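Local coordinates for protein agmatine ureohydrolase (Thermoplasma volcanium GSS1, PDB 3PZL) that binds two manganese ions per subunit and probably hydrolyses agmatine to putrescine and urea, at residues K23-D27 with D59-Y65; K36-I42 with K115-G121; L68-E72 with A287-Q291. Numbering follows the deposited sequence.

Interaction 1: residues K23-D27 with D59-Y65; sequences KKIAD and DSIRGAY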
loop_
_atom_site.group_PDB
_atom_site.type_symbol
_atom_site.label_atom_id
_atom_site.label_comp_id
_atom_site.label_asym_id
_atom_site.label_seq_id
_atom_site.Cartn_x
_atom_site.Cartn_y
_atom_site.Cartn_z
ATOM N N LYS B 23 11.102 -22.639 6.689
ATOM C CA LYS B 23 11.634 -21.589 5.837
ATOM C C LYS B 23 13.057 -21.238 6.240
ATOM O O LYS B 23 13.358 -21.087 7.424
ATOM C CB LYS B 23 10.735 -20.346 5.959
ATOM C CG LYS B 23 11.062 -19.181 5.068
ATOM C CD LYS B 23 10.135 -18.024 5.373
ATOM C CE LYS B 23 10.339 -16.825 4.487
ATOM N NZ LYS B 23 9.543 -15.637 4.916
ATOM N N LYS B 24 13.924 -21.111 5.244
ATOM C CA LYS B 24 15.284 -20.591 5.466
ATOM C C LYS B 24 15.984 -20.075 4.190
ATOM O O LYS B 24 15.408 -20.019 3.124
ATOM C CB LYS B 24 16.144 -21.639 6.147
ATOM C CG LYS B 24 16.317 -22.915 5.317
ATOM C CD LYS B 24 17.413 -23.797 5.912
ATOM C CE LYS B 24 17.557 -25.091 5.105
ATOM N NZ LYS B 24 18.649 -25.984 5.714
ATOM N N ILE B 25 17.233 -19.680 4.315
ATOM C CA ILE B 25 17.986 -19.285 3.148
ATOM C C ILE B 25 18.238 -20.493 2.255
ATOM O O ILE B 25 18.844 -21.480 2.671
ATOM C CB ILE B 25 19.286 -18.612 3.546
ATOM C CG1 ILE B 25 18.946 -17.263 4.184
ATOM C CG2 ILE B 25 20.192 -18.470 2.301
ATOM C CD1 ILE B 25 20.118 -16.305 4.319
ATOM N N ALA B 26 17.786 -20.402 1.020
ATOM C CA ALA B 26 17.695 -21.581 0.180
ATOM C C ALA B 26 19.014 -22.317 0.027
ATOM O O ALA B 26 19.026 -23.520 -0.173
ATOM C CB ALA B 26 17.120 -21.219 -1.169
ATOM N N ASP B 27 20.122 -21.598 0.133
ATOM C CA ASP B 27 21.427 -22.203 -0.088
ATOM C C ASP B 27 22.059 -22.639 1.211
ATOM O O ASP B 27 23.039 -23.386 1.211
ATOM C CB ASP B 27 22.343 -21.292 -0.930
ATOM C CG ASP B 27 21.761 -20.992 -2.354
ATOM O OD1 ASP B 27 20.966 -21.819 -2.879
ATOM O OD2 ASP B 27 22.093 -19.931 -2.950
ATOM N N ASP B 59 13.317 -12.480 8.418
ATOM C CA ASP B 59 12.343 -13.245 7.698
ATOM C C ASP B 59 12.189 -12.769 6.233
ATOM O O ASP B 59 12.131 -13.599 5.299
ATOM C CB ASP B 59 11.006 -13.252 8.415
ATOM C CG ASP B 59 9.996 -14.127 7.703
ATOM O OD1 ASP B 59 10.294 -15.313 7.531
ATOM O OD2 ASP B 59 8.919 -13.657 7.293
ATOM N N SER B 60 12.119 -11.458 6.022
ATOM C CA SER B 60 11.912 -10.979 4.662
ATOM C C SER B 60 13.118 -11.252 3.736
ATOM O O SER B 60 12.945 -11.506 2.517
ATOM C CB SER B 60 11.528 -9.507 4.633
ATOM O OG SER B 60 12.567 -8.698 5.152
ATOM N N ILE B 61 14.320 -11.232 4.315
ATOM C CA ILE B 61 15.502 -11.604 3.568
ATOM C C ILE B 61 15.458 -13.069 3.078
ATOM O O ILE B 61 15.837 -13.379 1.957
ATOM C CB ILE B 61 16.817 -11.255 4.338
ATOM C CG1 ILE B 61 17.016 -9.754 4.351
ATOM C CG2 ILE B 61 18.049 -11.863 3.694
ATOM C CD1 ILE B 61 17.925 -9.319 5.442
ATOM N N ARG B 62 15.007 -13.970 3.924
ATOM C CA ARG B 62 14.878 -15.369 3.528
ATOM C C ARG B 62 13.863 -15.509 2.388
ATOM O O ARG B 62 13.982 -16.366 1.530
ATOM C CB ARG B 62 14.433 -16.216 4.734
ATOM C CG ARG B 62 15.394 -16.216 5.909
ATOM C CD ARG B 62 14.957 -17.142 7.069
ATOM N NE ARG B 62 15.985 -17.171 8.121
ATOM C CZ ARG B 62 15.999 -16.408 9.227
ATOM N NH1 ARG B 62 15.034 -15.527 9.481
ATOM N NH2 ARG B 62 17.016 -16.512 10.078
ATOM N N GLY B 63 12.850 -14.655 2.394
ATOM C CA GLY B 63 11.812 -14.714 1.387
ATOM C C GLY B 63 12.248 -14.206 0.038
ATOM O O GLY B 63 11.833 -14.773 -0.971
ATOM N N ALA B 64 13.064 -13.143 0.015
ATOM C CA ALA B 64 13.590 -12.583 -1.232
ATOM C C ALA B 64 14.653 -13.488 -1.839
ATOM O O ALA B 64 14.852 -13.489 -3.069
ATOM C CB ALA B 64 14.174 -11.275 -0.966
ATOM N N TYR B 65 15.346 -14.266 -0.996
ATOM C CA TYR B 65 16.458 -15.027 -1.492
ATOM C C TYR B 65 16.005 -16.001 -2.571
ATOM O O TYR B 65 16.771 -16.319 -3.463
ATOM C CB TYR B 65 17.154 -15.764 -0.377
ATOM C CG TYR B 65 18.539 -16.271 -0.744
ATOM C CD1 TYR B 65 19.700 -15.554 -0.390
ATOM C CD2 TYR B 65 18.692 -17.458 -1.416
ATOM C CE1 TYR B 65 20.971 -16.025 -0.711
ATOM C CE2 TYR B 65 19.955 -17.944 -1.740
ATOM C CZ TYR B 65 21.087 -17.227 -1.397
ATOM O OH TYR B 65 22.297 -17.753 -1.749
#
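In this arginase-family α/β fold, the loop K23-D27, extended through I25 and then turning at A26 and D27, is laid across helix 57-65, with the CA atoms of I25 and R62 5.0 Å apart. At the start of the helical segment, D59 forms a salt bridge with K23, whose fully extended side chain brings NZ to 2.7 Å from D59 OD1; the same two residues pair again across the interface with the second subunit, K23 NZ of each chain meeting D59 OD2 of the other. One turn on, R62 lays its aliphatic part against the loop, CG 4.1 Å from I25 CG1 and CD 3.8 Å from K24 CA, while its guanidinium is held by salt bridges to D86 and D89. K23 CE also packs against the backbone at G63, 3.9 Å from G63 N. Y65 closes the segment. I25 CG2 sits over its ring face, 3.8 Å from the centroid in a CH-pi contact, and at the ring's far end Y65 OH donates a very short 2.5 Å hydrogen bond to D27 OD2.

Interaction 2: residues K36-I42 with K115-G121; sequences KYVVFGI and KIPIMLG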
loop_
_atom_site.group_PDB
_atom_site.type_symbol
_atom_site.label_atom_id
_atom_site.label_comp_id
_atom_site.label_asym_id
_atom_site.label_seq_id
_atom_site.Cartn_x
_atom_site.Cartn_y
_atom_site.Cartn_z
ATOM N N LYS B 36 30.895 -23.091 6.938
ATOM C CA LYS B 36 31.940 -22.041 6.984
ATOM C C LYS B 36 31.274 -20.736 7.324
ATOM O O LYS B 36 31.804 -19.921 8.092
ATOM C CB LYS B 36 32.677 -21.851 5.645
ATOM C CG LYS B 36 33.420 -23.075 5.059
ATOM C CD LYS B 36 34.281 -22.648 3.882
ATOM C CE LYS B 36 34.599 -23.801 2.919
ATOM N NZ LYS B 36 35.183 -23.255 1.632
ATOM N N TYR B 37 30.106 -20.541 6.722
ATOM C CA TYR B 37 29.319 -19.316 6.911
ATOM C C TYR B 37 28.009 -19.614 7.662
ATOM O O TYR B 37 27.192 -20.428 7.245
ATOM C CB TYR B 37 29.039 -18.631 5.565
ATOM C CG TYR B 37 30.267 -18.290 4.760
ATOM C CD1 TYR B 37 30.974 -17.108 5.005
ATOM C CD2 TYR B 37 30.717 -19.128 3.747
ATOM C CE1 TYR B 37 32.099 -16.774 4.256
ATOM C CE2 TYR B 37 31.842 -18.804 2.993
ATOM C CZ TYR B 37 32.523 -17.627 3.256
ATOM O OH TYR B 37 33.647 -17.277 2.536
ATOM N N VAL B 38 27.828 -18.947 8.785
ATOM C CA VAL B 38 26.705 -19.223 9.620
ATOM C C VAL B 38 25.839 -17.973 9.714
ATOM O O VAL B 38 26.215 -16.955 10.316
ATOM C CB VAL B 38 27.179 -19.682 10.991
ATOM C CG1 VAL B 38 26.002 -20.050 11.854
ATOM C CG2 VAL B 38 28.090 -20.861 10.831
ATOM N N VAL B 39 24.676 -18.074 9.086
ATOM C CA VAL B 39 23.724 -16.982 8.962
ATOM C C VAL B 39 22.694 -17.146 10.052
ATOM O O VAL B 39 22.170 -18.248 10.255
ATOM C CB VAL B 39 23.011 -17.038 7.599
ATOM C CG1 VAL B 39 21.763 -16.190 7.606
ATOM C CG2 VAL B 39 23.960 -16.629 6.497
ATOM N N PHE B 40 22.412 -16.053 10.755
ATOM C CA PHE B 40 21.441 -16.073 11.826
ATOM C C PHE B 40 20.756 -14.727 12.005
ATOM O O PHE B 40 21.345 -13.679 11.784
ATOM C CB PHE B 40 22.069 -16.564 13.148
ATOM C CG PHE B 40 23.195 -15.706 13.652
ATOM C CD1 PHE B 40 24.504 -15.972 13.293
ATOM C CD2 PHE B 40 22.936 -14.628 14.493
ATOM C CE1 PHE B 40 25.537 -15.167 13.755
ATOM C CE2 PHE B 40 23.958 -13.841 14.959
ATOM C CZ PHE B 40 25.257 -14.107 14.595
ATOM N N GLY B 41 19.494 -14.788 12.408
ATOM C CA GLY B 41 18.707 -13.605 12.594
ATOM C C GLY B 41 18.531 -13.227 14.037
ATOM O O GLY B 41 18.452 -14.080 14.919
ATOM N N ILE B 42 18.451 -11.921 14.267
ATOM C CA ILE B 42 18.174 -11.373 15.578
ATOM C C ILE B 42 17.078 -10.315 15.411
ATOM O O ILE B 42 17.338 -9.215 14.966
ATOM C CB ILE B 42 19.496 -10.839 16.183
ATOM C CG1 ILE B 42 20.318 -12.041 16.659
ATOM C CG2 ILE B 42 19.266 -9.830 17.322
ATOM C CD1 ILE B 42 21.738 -11.758 16.832
ATOM N N LYS B 115 34.577 -20.245 12.079
ATOM C CA LYS B 115 33.450 -20.045 11.208
ATOM C C LYS B 115 33.266 -18.559 11.024
ATOM O O LYS B 115 33.853 -17.771 11.751
ATOM C CB LYS B 115 32.209 -20.682 11.831
ATOM C CG LYS B 115 32.122 -22.155 11.604
ATOM C CD LYS B 115 31.447 -22.862 12.736
ATOM C CE LYS B 115 31.124 -24.289 12.362
ATOM N NZ LYS B 115 32.193 -24.938 11.553
ATOM N N ILE B 116 32.458 -18.173 10.044
ATOM C CA ILE B 116 32.181 -16.746 9.778
ATOM C C ILE B 116 30.718 -16.358 9.998
ATOM O O ILE B 116 29.835 -16.746 9.216
ATOM C CB ILE B 116 32.657 -16.339 8.400
ATOM C CG1 ILE B 116 34.169 -16.323 8.412
ATOM C CG2 ILE B 116 32.212 -14.958 8.067
ATOM C CD1 ILE B 116 34.760 -16.298 7.080
ATOM N N PRO B 117 30.456 -15.601 11.076
ATOM C CA PRO B 117 29.102 -15.204 11.440
ATOM C C PRO B 117 28.521 -14.144 10.496
ATOM O O PRO B 117 29.161 -13.129 10.263
ATOM C CB PRO B 117 29.274 -14.639 12.863
ATOM C CG PRO B 117 30.683 -14.224 12.939
ATOM C CD PRO B 117 31.436 -15.224 12.112
ATOM N N ILE B 118 27.327 -14.395 9.961
ATOM C CA ILE B 118 26.611 -13.390 9.183
ATOM C C ILE B 118 25.333 -13.051 9.919
ATOM O O ILE B 118 24.361 -13.816 9.886
ATOM C CB ILE B 118 26.283 -13.878 7.773
ATOM C CG1 ILE B 118 27.573 -14.272 7.046
ATOM C CG2 ILE B 118 25.514 -12.803 7.003
ATOM C CD1 ILE B 118 27.317 -14.858 5.716
HETATM N N MSE B 119 25.321 -11.905 10.583
HETATM C CA MSE B 119 24.206 -11.578 11.414
HETATM C C MSE B 119 23.186 -10.685 10.715
HETATM O O MSE B 119 23.445 -9.546 10.393
HETATM C CB MSE B 119 24.682 -10.967 12.697
HETATM C CG MSE B 119 23.586 -10.527 13.578
HETATM SE SE MSE B 119 24.348 -9.851 15.230
HETATM C CE MSE B 119 25.478 -8.398 14.531
ATOM N N LEU B 120 22.014 -11.249 10.464
ATOM C CA LEU B 120 20.901 -10.489 9.966
ATOM C C LEU B 120 20.152 -9.950 11.163
ATOM O O LEU B 120 19.726 -10.717 12.057
ATOM C CB LEU B 120 19.955 -11.380 9.149
ATOM C CG LEU B 120 20.573 -12.094 7.969
ATOM C CD1 LEU B 120 19.467 -12.719 7.117
ATOM C CD2 LEU B 120 21.413 -11.077 7.180
ATOM N N GLY B 121 19.951 -8.642 11.174
ATOM C CA GLY B 121 19.303 -8.067 12.295
ATOM C C GLY B 121 18.092 -7.249 11.975
ATOM O O GLY B 121 17.591 -7.265 10.863
#
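Strands 37-42 and 116-121 are parallel neighbours in the central sheet of the arginase fold, the eight-stranded parallel α/β core. The axes of these two segments approach to 4.6 Å with 26° between their directions, the modest twist of such a sheet. Hydrogen bonds run in the parallel pattern, in which every second residue of each strand bonds to the other: I116 N to K36 O (2.7 Å) and V38 N to I116 O (3.0 Å), I118 N to V38 O (2.8 Å) and F40 N to I118 O (3.1 Å), then L120 N to F40 O and I42 N to L120 O (both 2.8 Å). On one face Y37, V39, I116, I118 and L120 form an apolar layer, with V39 CG2 3.8 Å from I118 CB and V39 CG1 4.2 Å from L120 CD1. On the other, the F40 ring folds back over the neighbouring strand. M119 CA lies over its face, 4.3 Å from the centroid, P117 CB is 3.9 Å from F40 CE1 at the edge, and I42 CD1 packs 3.6 Å from SE of selenomethionine M119. Strand 116-121 leads on to H124, a manganese ligand. Helix 281-303 covers the face of Y37, I116 and I118, helices 96-112 and 126-132 pack on that of P117, M119 and I42, and strand 84-90 flanks 37-42 on its other edge.

Interaction 3: residues L68-E72 with A287-Q291; sequences LESYE and AKLLQ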
loop_
_atom_site.group_PDB
_atom_site.type_symbol
_atom_site.label_atom_id
_atom_site.label_comp_id
_atom_site.label_asym_id
_atom_site.label_seq_id
_atom_site.Cartn_x
_atom_site.Cartn_y
_atom_site.Cartn_z
ATOM N N LEU B 68 16.834 -15.202 -6.077
ATOM C CA LEU B 68 18.233 -15.166 -6.490
ATOM C C LEU B 68 18.690 -16.522 -6.979
ATOM O O LEU B 68 18.195 -17.554 -6.519
ATOM C CB LEU B 68 19.135 -14.719 -5.321
ATOM C CG LEU B 68 18.876 -13.352 -4.700
ATOM C CD1 LEU B 68 19.564 -13.227 -3.396
ATOM C CD2 LEU B 68 19.258 -12.199 -5.621
ATOM N N GLU B 69 19.653 -16.518 -7.896
ATOM C CA GLU B 69 20.331 -17.721 -8.375
ATOM C C GLU B 69 21.313 -18.272 -7.338
ATOM O O GLU B 69 21.918 -17.485 -6.588
ATOM C CB GLU B 69 21.104 -17.395 -9.638
ATOM C CG GLU B 69 20.234 -17.020 -10.823
ATOM C CD GLU B 69 19.331 -18.175 -11.291
ATOM O OE1 GLU B 69 19.447 -19.300 -10.725
ATOM O OE2 GLU B 69 18.507 -17.958 -12.227
ATOM N N SER B 70 21.492 -19.603 -7.292
ATOM C CA SER B 70 22.454 -20.179 -6.366
ATOM C C SER B 70 23.898 -19.920 -6.834
ATOM O O SER B 70 24.874 -20.084 -6.076
ATOM C CB SER B 70 22.222 -21.668 -6.187
ATOM O OG SER B 70 20.853 -21.937 -5.978
ATOM N N TYR B 71 24.044 -19.505 -8.087
ATOM C CA TYR B 71 25.358 -19.273 -8.635
ATOM C C TYR B 71 25.522 -17.798 -8.911
ATOM O O TYR B 71 24.650 -17.174 -9.538
ATOM C CB TYR B 71 25.519 -20.063 -9.925
ATOM C CG TYR B 71 26.799 -19.797 -10.664
ATOM C CD1 TYR B 71 26.862 -18.815 -11.659
ATOM C CD2 TYR B 71 27.942 -20.535 -10.384
ATOM C CE1 TYR B 71 28.042 -18.572 -12.349
ATOM C CE2 TYR B 71 29.126 -20.305 -11.061
ATOM C CZ TYR B 71 29.179 -19.319 -12.048
ATOM O OH TYR B 71 30.357 -19.092 -12.736
ATOM N N GLU B 72 26.637 -17.236 -8.453
ATOM C CA GLU B 72 26.873 -15.820 -8.616
ATOM C C GLU B 72 27.786 -15.551 -9.806
ATOM O O GLU B 72 28.972 -15.875 -9.805
ATOM C CB GLU B 72 27.418 -15.177 -7.341
ATOM C CG GLU B 72 27.966 -13.778 -7.600
ATOM C CD GLU B 72 26.936 -12.697 -7.503
ATOM O OE1 GLU B 72 25.958 -12.883 -6.763
ATOM O OE2 GLU B 72 27.079 -11.665 -8.145
ATOM N N ALA B 287 19.694 -9.230 0.462
ATOM C CA ALA B 287 20.049 -10.608 0.160
ATOM C C ALA B 287 21.155 -10.673 -0.862
ATOM O O ALA B 287 22.034 -11.548 -0.780
ATOM C CB ALA B 287 18.897 -11.331 -0.348
ATOM N N LYS B 288 21.130 -9.774 -1.835
ATOM C CA LYS B 288 22.194 -9.729 -2.824
ATOM C C LYS B 288 23.554 -9.371 -2.184
ATOM O O LYS B 288 24.570 -10.003 -2.416
ATOM C CB LYS B 288 21.816 -8.734 -3.917
ATOM C CG LYS B 288 22.620 -8.826 -5.136
ATOM C CD LYS B 288 22.513 -10.232 -5.719
ATOM C CE LYS B 288 23.752 -10.560 -6.496
ATOM N NZ LYS B 288 23.494 -11.738 -7.381
ATOM N N LEU B 289 23.552 -8.363 -1.331
ATOM C CA LEU B 289 24.740 -7.989 -0.557
ATOM C C LEU B 289 25.322 -9.145 0.253
ATOM O O LEU B 289 26.528 -9.215 0.470
ATOM C CB LEU B 289 24.414 -6.822 0.367
ATOM C CG LEU B 289 24.330 -5.454 -0.315
ATOM C CD1 LEU B 289 23.884 -4.435 0.719
ATOM C CD2 LEU B 289 25.654 -5.039 -0.994
ATOM N N LEU B 290 24.471 -10.064 0.694
ATOM C CA LEU B 290 24.952 -11.225 1.445
ATOM C C LEU B 290 25.564 -12.251 0.499
ATOM O O LEU B 290 26.487 -12.954 0.869
ATOM C CB LEU B 290 23.805 -11.841 2.265
ATOM C CG LEU B 290 23.849 -13.330 2.552
ATOM C CD1 LEU B 290 24.882 -13.550 3.609
ATOM C CD2 LEU B 290 22.489 -13.771 3.009
ATOM N N GLN B 291 25.040 -12.341 -0.716
ATOM C CA GLN B 291 25.617 -13.229 -1.698
ATOM C C GLN B 291 26.984 -12.708 -2.043
ATOM O O GLN B 291 27.956 -13.464 -2.095
ATOM C CB GLN B 291 24.769 -13.280 -2.965
ATOM C CG GLN B 291 23.559 -14.177 -2.868
ATOM C CD GLN B 291 23.085 -14.642 -4.227
ATOM O OE1 GLN B 291 23.096 -13.886 -5.221
ATOM N NE2 GLN B 291 22.666 -15.899 -4.286
#
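L68 opens this contact between the connection that follows helix 57-65 and the long C-terminal helix 281-303, a layer of the α/β fold outside the central sheet. Its CB points at the helix, and its methyls spread over successive residues: CD1 is 3.7 Å from A287 CB and CD2 3.8 Å from K288 CD. E69 contributes its backbone, its O accepting a 2.9 Å hydrogen bond from Q291 NE2 at a favourable 163°; its carboxylate turns away from the helix to form a salt bridge with R150 of the third subunit. S70 and Y71 direct their CB atoms away from the helix; the chain enters strand 71-72 at Y71, and the CB of E72 points toward the helix again. E72 OE1 lies 2.8 Å from K288 NZ in a buried salt bridge, and the same NZ donates a 3.1 Å hydrogen bond to Q291 OE1. K288 thus stands between two acceptors, E72 OE1 and Q291 OE1, which are 3.4 Å apart. The Q291 amide accepts from K288 through its oxygen and donates to the loop through its nitrogen, fixing its orientation. Further along the helix A295 packs on E72; L289 faces helix 251-261, and strand 71-72 pairs antiparallel with strand 77-78 beside the contact, where the third subunit also packs.

Overall arrangement
Interaction 2 is the buried core of the three, a ladder of backbone hydrogen bonds sealed by apolar side chains. Interactions 1 and 3 lie farther from the centre of the chain and rely on salt bridges and hydrogen bonds made by side chains, one of them to the backbone oxygen of E69, with apolar contacts beside them; interaction 3 is largely buried, interaction 1 only in part, and both touch the third subunit. The three share a hydrophobic seam: I25 touches V39 and L290, I61 reaches L120 and A287, and I118 packs on L290. Polar links join interactions 1 and 3 as well, since D27 probably bonds to S70 and Y65 to Q291. Strand 37-42, helix 57-65 and strand 71-72 follow one another in the chain.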